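Local structure of anthrone oxidase-like protein (Streptomyces ambofaciens, 5F9P) at residues M96-A101 with V159-L164; T123-F128 with F173-S178. The protein is an oxygenase of atypical angucycline biosynthesis that cleaves a carbon-carbon bond, opening ring B of its substrate oxidatively. One frame throughout, in Å; residues are numbered along the deposited sequence.

In the fold
From the N terminus, strand 10-17 runs first, and strand 92-105 later lies next to it through backbone bonds such as Met96 with Leu13. Interaction 1 pairs 96-101 with 159-164, on strand 155-167, closing a loop of 57 residues that includes strand 122-130 and helix 135-142. Interaction 2 pairs 123-128 with 173-178 over 44 residues. The segments alternate along the chain, so the loops cross rather than nest. Strands 155-167 and 172-180 are sheet neighbours, joined between the contacts by Val159 with Tyr177 and Gly163 with Phe173. Interaction 1 lies on a seam between the barrel's halves, since strand 92-105 belongs to the first and 155-167 to the second; interaction 2 lies inside the second.

Interaction 1: M96-A101 with V159-L164; sequences MQNEVA and VVLKGL
Residues Gln97 to Ala101 and Val160 to Leu164 pair at a seam of the closed beta barrel, where strand 92-105, from the first half of the chain, runs antiparallel to strand 155-167 of the second. Glu99 and Lys162 form the hydrogen-bonded pair: Lys162 N donates a hydrogen bond to Glu99 O at 2.9 Å and Glu99 N donates one to Lys162 O. On one flank Leu164 N donates to Gln97 O at 2.7 Å; on the other, Ala101 N reaches Val160 O at the same 2.7 Å.

The side chains of Glu99 and Lys162 leave the sheet together and lie side by side, pointing the same way. Glu99 CG sits between its backbone N and carbonyl carbon (chi1 68°), and the chain runs on extended. Lys162 CG is anti to the backbone N (177°), with the rest of the chain fully drawn out. The carboxylate meets the flank of the lysine: OE1 is 3.4 Å from Lys162 CD but 4.2 Å from NZ, too long for a salt bridge, though the opposite charges probably still attract. Leu164 crosses Glu99 at about a right angle. Helix 135-142 lies on this face, its Leu139 touching Lys162 and Ala101.

Asn98, Val100 and Leu161 occupy the other face. Leu161 reaches one neighbour with each branch, CD2 touching Val100 CG2 at 3.7 Å while CD1 lies beside the amide of Asn98. Leu161 CB packs on Asn98 CB at 3.8 Å. Asn98 ND2 is hydrogen-bonded to Thr11 O on strand 10-17, whereas OD1, beside Gly163 CA, is buried without a polar partner. Two ferredoxin-like halves sharing one barrel in this way, each joined to the other through its fourth strand, are characteristic of the dimeric alpha-beta barrel fold, here within a single chain.

Interaction 2: T123-F128 with F173-S178; sequences TVFTVF and FVISYS
Phe173 opens the pairing with a CA-H...O contact, its CA 3.2 Å from Phe128 O, while its ring carbon CD2 meets Val127 CG2. Val174 then exchanges both backbone bonds with Phe128, and its CG2 lies 3.9 Å from Phe128 CD1. On the opposite face Ile175 splits its branches: CG1, anti to the carbonyl carbon (chi1 -75°), rests on Val127 CB at 3.9 Å, and CG2 presses on Phe125 CE1 at 3.5 Å. Ser176 pairs with Thr126 and brings CB in plane to the edge of the Phe128 ring, one face of which carries Thr126 CG2 near the rim; Ser176 OG bonds His158 and a glycerol, probably from the crystallisation liquor. Tyr177 receives Thr123 CG2 at 3.5 Å from CE2 and CZ, and a water joins its OH, also held by His49, to Thr123 OG1. Ser178 pairs with Val124; a second water donates to Val124 O and bonds OG of both Ser176 and Ser178, while Trp180 also holds Ser178 OG. In the barrel, strand 217-228 flanks 123-128 and strand 155-167 flanks 173-178, with helix 135-142 packed over Val174 and Phe128.

Interaction 1: M96-A101 with V159-L164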
loop_
_atom_site.group_PDB
_atom_site.type_symbol
_atom_site.label_atom_id
_atom_site.label_comp_id
_atom_site.label_asym_id
_atom_site.label_seq_id
_atom_site.Cartn_x
_atom_site.Cartn_y
_atom_site.Cartn_z
HETATM N N MSE A 96 -1.693 8.927 1.696
HETATM C CA MSE A 96 -1.078 8.660 2.987
HETATM C C MSE A 96 0.444 8.666 2.937
HETATM O O MSE A 96 1.045 7.961 2.134
HETATM C CB MSE A 96 -1.581 7.318 3.516
HETATM C CG MSE A 96 -3.062 7.314 3.901
HETATM SE SE MSE A 96 -3.712 5.499 4.193
HETATM C CE MSE A 96 -3.584 4.868 2.331
ATOM N N GLN A 97 1.066 9.452 3.811
ATOM C CA GLN A 97 2.520 9.527 3.854
ATOM C C GLN A 97 3.040 8.680 5.005
ATOM O O GLN A 97 2.561 8.799 6.134
ATOM C CB GLN A 97 2.977 10.986 3.999
ATOM C CG GLN A 97 2.360 11.917 2.958
ATOM C CD GLN A 97 2.714 13.381 3.187
ATOM O OE1 GLN A 97 3.810 13.698 3.632
ATOM N NE2 GLN A 97 1.783 14.276 2.884
ATOM N N ASN A 98 4.026 7.834 4.720
ATOM C CA ASN A 98 4.485 6.833 5.669
ATOM C C ASN A 98 5.985 6.689 5.695
ATOM O O ASN A 98 6.684 7.104 4.769
ATOM C CB ASN A 98 3.932 5.454 5.286
ATOM C CG ASN A 98 2.491 5.507 4.867
ATOM O OD1 ASN A 98 1.588 5.385 5.694
ATOM N ND2 ASN A 98 2.261 5.713 3.574
ATOM N N GLU A 99 6.474 6.055 6.750
ATOM C CA GLU A 99 7.828 5.538 6.755
ATOM C C GLU A 99 7.736 4.033 6.946
ATOM O O GLU A 99 6.758 3.525 7.502
ATOM C CB GLU A 99 8.671 6.189 7.849
ATOM C CG GLU A 99 8.265 5.840 9.251
ATOM C CD GLU A 99 9.036 6.656 10.293
ATOM O OE1 GLU A 99 8.883 6.379 11.501
ATOM O OE2 GLU A 99 9.792 7.576 9.900
ATOM N N VAL A 100 8.732 3.316 6.447
ATOM C CA VAL A 100 8.732 1.870 6.548
ATOM C C VAL A 100 9.187 1.501 7.949
ATOM O O VAL A 100 10.246 1.938 8.385
ATOM C CB VAL A 100 9.669 1.240 5.497
ATOM C CG1 VAL A 100 9.766 -0.279 5.711
ATOM C CG2 VAL A 100 9.169 1.564 4.092
ATOM N N ALA A 101 8.381 0.728 8.673
ATOM C CA ALA A 101 8.737 0.396 10.047
ATOM C C ALA A 101 9.403 -0.978 10.132
ATOM O O ALA A 101 10.260 -1.221 10.981
ATOM C CB ALA A 101 7.504 0.465 10.966
ATOM N N VAL A 159 5.358 -5.914 4.657
ATOM C CA VAL A 159 5.834 -4.568 4.947
ATOM C C VAL A 159 4.901 -3.906 5.956
ATOM O O VAL A 159 3.673 -3.936 5.786
ATOM C CB VAL A 159 5.854 -3.696 3.663
ATOM C CG1 VAL A 159 6.371 -2.301 3.985
ATOM C CG2 VAL A 159 6.703 -4.363 2.562
ATOM N N VAL A 160 5.467 -3.312 7.001
ATOM C CA VAL A 160 4.656 -2.568 7.968
ATOM C C VAL A 160 5.045 -1.113 7.877
ATOM O O VAL A 160 6.216 -0.775 8.013
ATOM C CB VAL A 160 4.873 -3.067 9.425
ATOM C CG1 VAL A 160 4.039 -2.249 10.419
ATOM C CG2 VAL A 160 4.541 -4.558 9.537
ATOM N N LEU A 161 4.069 -0.249 7.638
ATOM C CA LEU A 161 4.338 1.178 7.541
ATOM C C LEU A 161 3.727 1.946 8.702
ATOM O O LEU A 161 2.608 1.649 9.150
ATOM C CB LEU A 161 3.787 1.739 6.230
ATOM C CG LEU A 161 4.126 0.981 4.945
ATOM C CD1 LEU A 161 3.398 1.605 3.753
ATOM C CD2 LEU A 161 5.605 1.038 4.728
ATOM N N LYS A 162 4.467 2.945 9.174
ATOM C CA LYS A 162 3.978 3.882 10.178
ATOM C C LYS A 162 3.444 5.122 9.487
ATOM O O LYS A 162 4.170 5.779 8.742
ATOM C CB LYS A 162 5.114 4.294 11.115
ATOM C CG LYS A 162 4.702 5.340 12.152
ATOM C CD LYS A 162 5.904 5.846 12.959
ATOM C CE LYS A 162 5.459 6.851 14.023
ATOM N NZ LYS A 162 6.602 7.374 14.837
ATOM N N GLY A 163 2.185 5.446 9.740
ATOM C CA GLY A 163 1.578 6.611 9.144
ATOM C C GLY A 163 2.166 7.879 9.737
ATOM O O GLY A 163 2.218 8.022 10.963
ATOM N N LEU A 164 2.611 8.786 8.864
ATOM C CA LEU A 164 3.167 10.089 9.269
ATOM C C LEU A 164 2.120 11.204 9.261
ATOM O O LEU A 164 2.020 11.992 10.202
ATOM C CB LEU A 164 4.331 10.477 8.351
ATOM C CG LEU A 164 5.540 9.555 8.472
ATOM C CD1 LEU A 164 6.741 10.128 7.730
ATOM C CD2 LEU A 164 5.859 9.323 9.950
#

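Interaction 2: T123-F128 with F173-S178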
loop_
_atom_site.group_PDB
_atom_site.type_symbol
_atom_site.label_atom_id
_atom_site.label_comp_id
_atom_site.label_asym_id
_atom_site.label_seq_id
_atom_site.Cartn_x
_atom_site.Cartn_y
_atom_site.Cartn_z
ATOM N N THR A 123 -1.658 -9.417 -3.460
ATOM C CA THR A 123 -1.263 -8.377 -2.518
ATOM C C THR A 123 -2.394 -8.046 -1.571
ATOM O O THR A 123 -3.535 -7.808 -1.990
ATOM C CB THR A 123 -0.760 -7.113 -3.260
ATOM O OG1 THR A 123 0.428 -7.445 -3.999
ATOM C CG2 THR A 123 -0.432 -5.968 -2.271
ATOM N N VAL A 124 -2.067 -8.033 -0.287
ATOM C CA VAL A 124 -3.066 -7.869 0.767
ATOM C C VAL A 124 -2.765 -6.613 1.594
ATOM O O VAL A 124 -1.654 -6.433 2.086
ATOM C CB VAL A 124 -3.108 -9.132 1.664
ATOM C CG1 VAL A 124 -4.145 -8.992 2.785
ATOM C CG2 VAL A 124 -3.399 -10.352 0.811
ATOM N N PHE A 125 -3.764 -5.747 1.734
ATOM C CA PHE A 125 -3.572 -4.407 2.280
ATOM C C PHE A 125 -4.598 -4.082 3.373
ATOM O O PHE A 125 -5.789 -4.356 3.218
ATOM C CB PHE A 125 -3.688 -3.387 1.139
ATOM C CG PHE A 125 -3.655 -1.962 1.583
ATOM C CD1 PHE A 125 -2.465 -1.366 1.959
ATOM C CD2 PHE A 125 -4.817 -1.209 1.613
ATOM C CE1 PHE A 125 -2.436 -0.047 2.360
ATOM C CE2 PHE A 125 -4.791 0.101 2.008
ATOM C CZ PHE A 125 -3.598 0.689 2.391
ATOM N N THR A 126 -4.121 -3.506 4.475
ATOM C CA THR A 126 -4.989 -3.004 5.532
ATOM C C THR A 126 -4.399 -1.737 6.119
ATOM O O THR A 126 -3.215 -1.694 6.456
ATOM C CB THR A 126 -5.169 -4.021 6.692
ATOM O OG1 THR A 126 -5.698 -5.249 6.182
ATOM C CG2 THR A 126 -6.135 -3.464 7.738
ATOM N N VAL A 127 -5.223 -0.708 6.241
ATOM C CA VAL A 127 -4.830 0.482 6.991
ATOM C C VAL A 127 -5.635 0.496 8.280
ATOM O O VAL A 127 -6.876 0.465 8.243
ATOM C CB VAL A 127 -5.057 1.783 6.193
ATOM C CG1 VAL A 127 -6.433 1.797 5.574
ATOM C CG2 VAL A 127 -4.860 3.004 7.092
ATOM N N PHE A 128 -4.926 0.501 9.411
ATOM C CA PHE A 128 -5.562 0.500 10.733
ATOM C C PHE A 128 -5.483 1.883 11.350
ATOM O O PHE A 128 -4.382 2.387 11.602
ATOM C CB PHE A 128 -4.843 -0.430 11.715
ATOM C CG PHE A 128 -4.650 -1.853 11.232
ATOM C CD1 PHE A 128 -3.573 -2.188 10.438
ATOM C CD2 PHE A 128 -5.506 -2.860 11.643
ATOM C CE1 PHE A 128 -3.372 -3.499 10.018
ATOM C CE2 PHE A 128 -5.315 -4.164 11.232
ATOM C CZ PHE A 128 -4.238 -4.490 10.421
ATOM N N PHE A 173 -2.286 6.236 12.266
ATOM C CA PHE A 173 -2.601 5.037 11.501
ATOM C C PHE A 173 -1.349 4.224 11.179
ATOM O O PHE A 173 -0.234 4.749 11.165
ATOM C CB PHE A 173 -3.370 5.397 10.219
ATOM C CG PHE A 173 -2.562 6.167 9.228
ATOM C CD1 PHE A 173 -2.415 7.546 9.348
ATOM C CD2 PHE A 173 -1.947 5.519 8.173
ATOM C CE1 PHE A 173 -1.662 8.269 8.424
ATOM C CE2 PHE A 173 -1.191 6.228 7.243
ATOM C CZ PHE A 173 -1.044 7.602 7.369
ATOM N N VAL A 174 -1.532 2.927 10.953
ATOM C CA VAL A 174 -0.432 2.073 10.520
ATOM C C VAL A 174 -0.962 1.205 9.406
ATOM O O VAL A 174 -2.175 1.097 9.218
ATOM C CB VAL A 174 0.126 1.182 11.630
ATOM C CG1 VAL A 174 0.609 2.023 12.789
ATOM C CG2 VAL A 174 -0.924 0.182 12.087
ATOM N N ILE A 175 -0.055 0.592 8.658
ATOM C CA ILE A 175 -0.463 -0.144 7.474
ATOM C C ILE A 175 0.252 -1.462 7.420
ATOM O O ILE A 175 1.443 -1.551 7.740
ATOM C CB ILE A 175 -0.155 0.654 6.179
ATOM C CG1 ILE A 175 -1.165 1.786 6.016
ATOM C CG2 ILE A 175 -0.155 -0.273 4.949
ATOM C CD1 ILE A 175 -0.796 2.786 4.942
ATOM N N SER A 176 -0.498 -2.487 7.031
ATOM C CA SER A 176 0.040 -3.810 6.794
ATOM C C SER A 176 -0.044 -4.092 5.295
ATOM O O SER A 176 -1.131 -4.032 4.719
ATOM C CB SER A 176 -0.814 -4.843 7.541
ATOM O OG SER A 176 -0.390 -6.153 7.223
ATOM N N TYR A 177 1.082 -4.408 4.669
ATOM C CA TYR A 177 1.107 -4.673 3.224
ATOM C C TYR A 177 1.866 -5.980 3.011
ATOM O O TYR A 177 3.064 -6.045 3.270
ATOM C CB TYR A 177 1.800 -3.505 2.504
ATOM C CG TYR A 177 1.988 -3.641 1.003
ATOM C CD1 TYR A 177 3.032 -4.386 0.477
ATOM C CD2 TYR A 177 1.128 -2.998 0.113
ATOM C CE1 TYR A 177 3.214 -4.499 -0.904
ATOM C CE2 TYR A 177 1.298 -3.102 -1.254
ATOM C CZ TYR A 177 2.341 -3.850 -1.761
ATOM O OH TYR A 177 2.505 -3.947 -3.131
ATOM N N SER A 178 1.163 -7.029 2.586
ATOM C CA SER A 178 1.768 -8.346 2.433
ATOM C C SER A 178 1.607 -8.953 1.029
ATOM O O SER A 178 0.678 -8.615 0.290
ATOM C CB SER A 178 1.264 -9.324 3.513
ATOM O OG SER A 178 -0.143 -9.521 3.485
HETATM O O HOH W 1 2.882 -6.502 -4.155
HETATM O O HOH W 2 -1.498 -7.353 4.857
#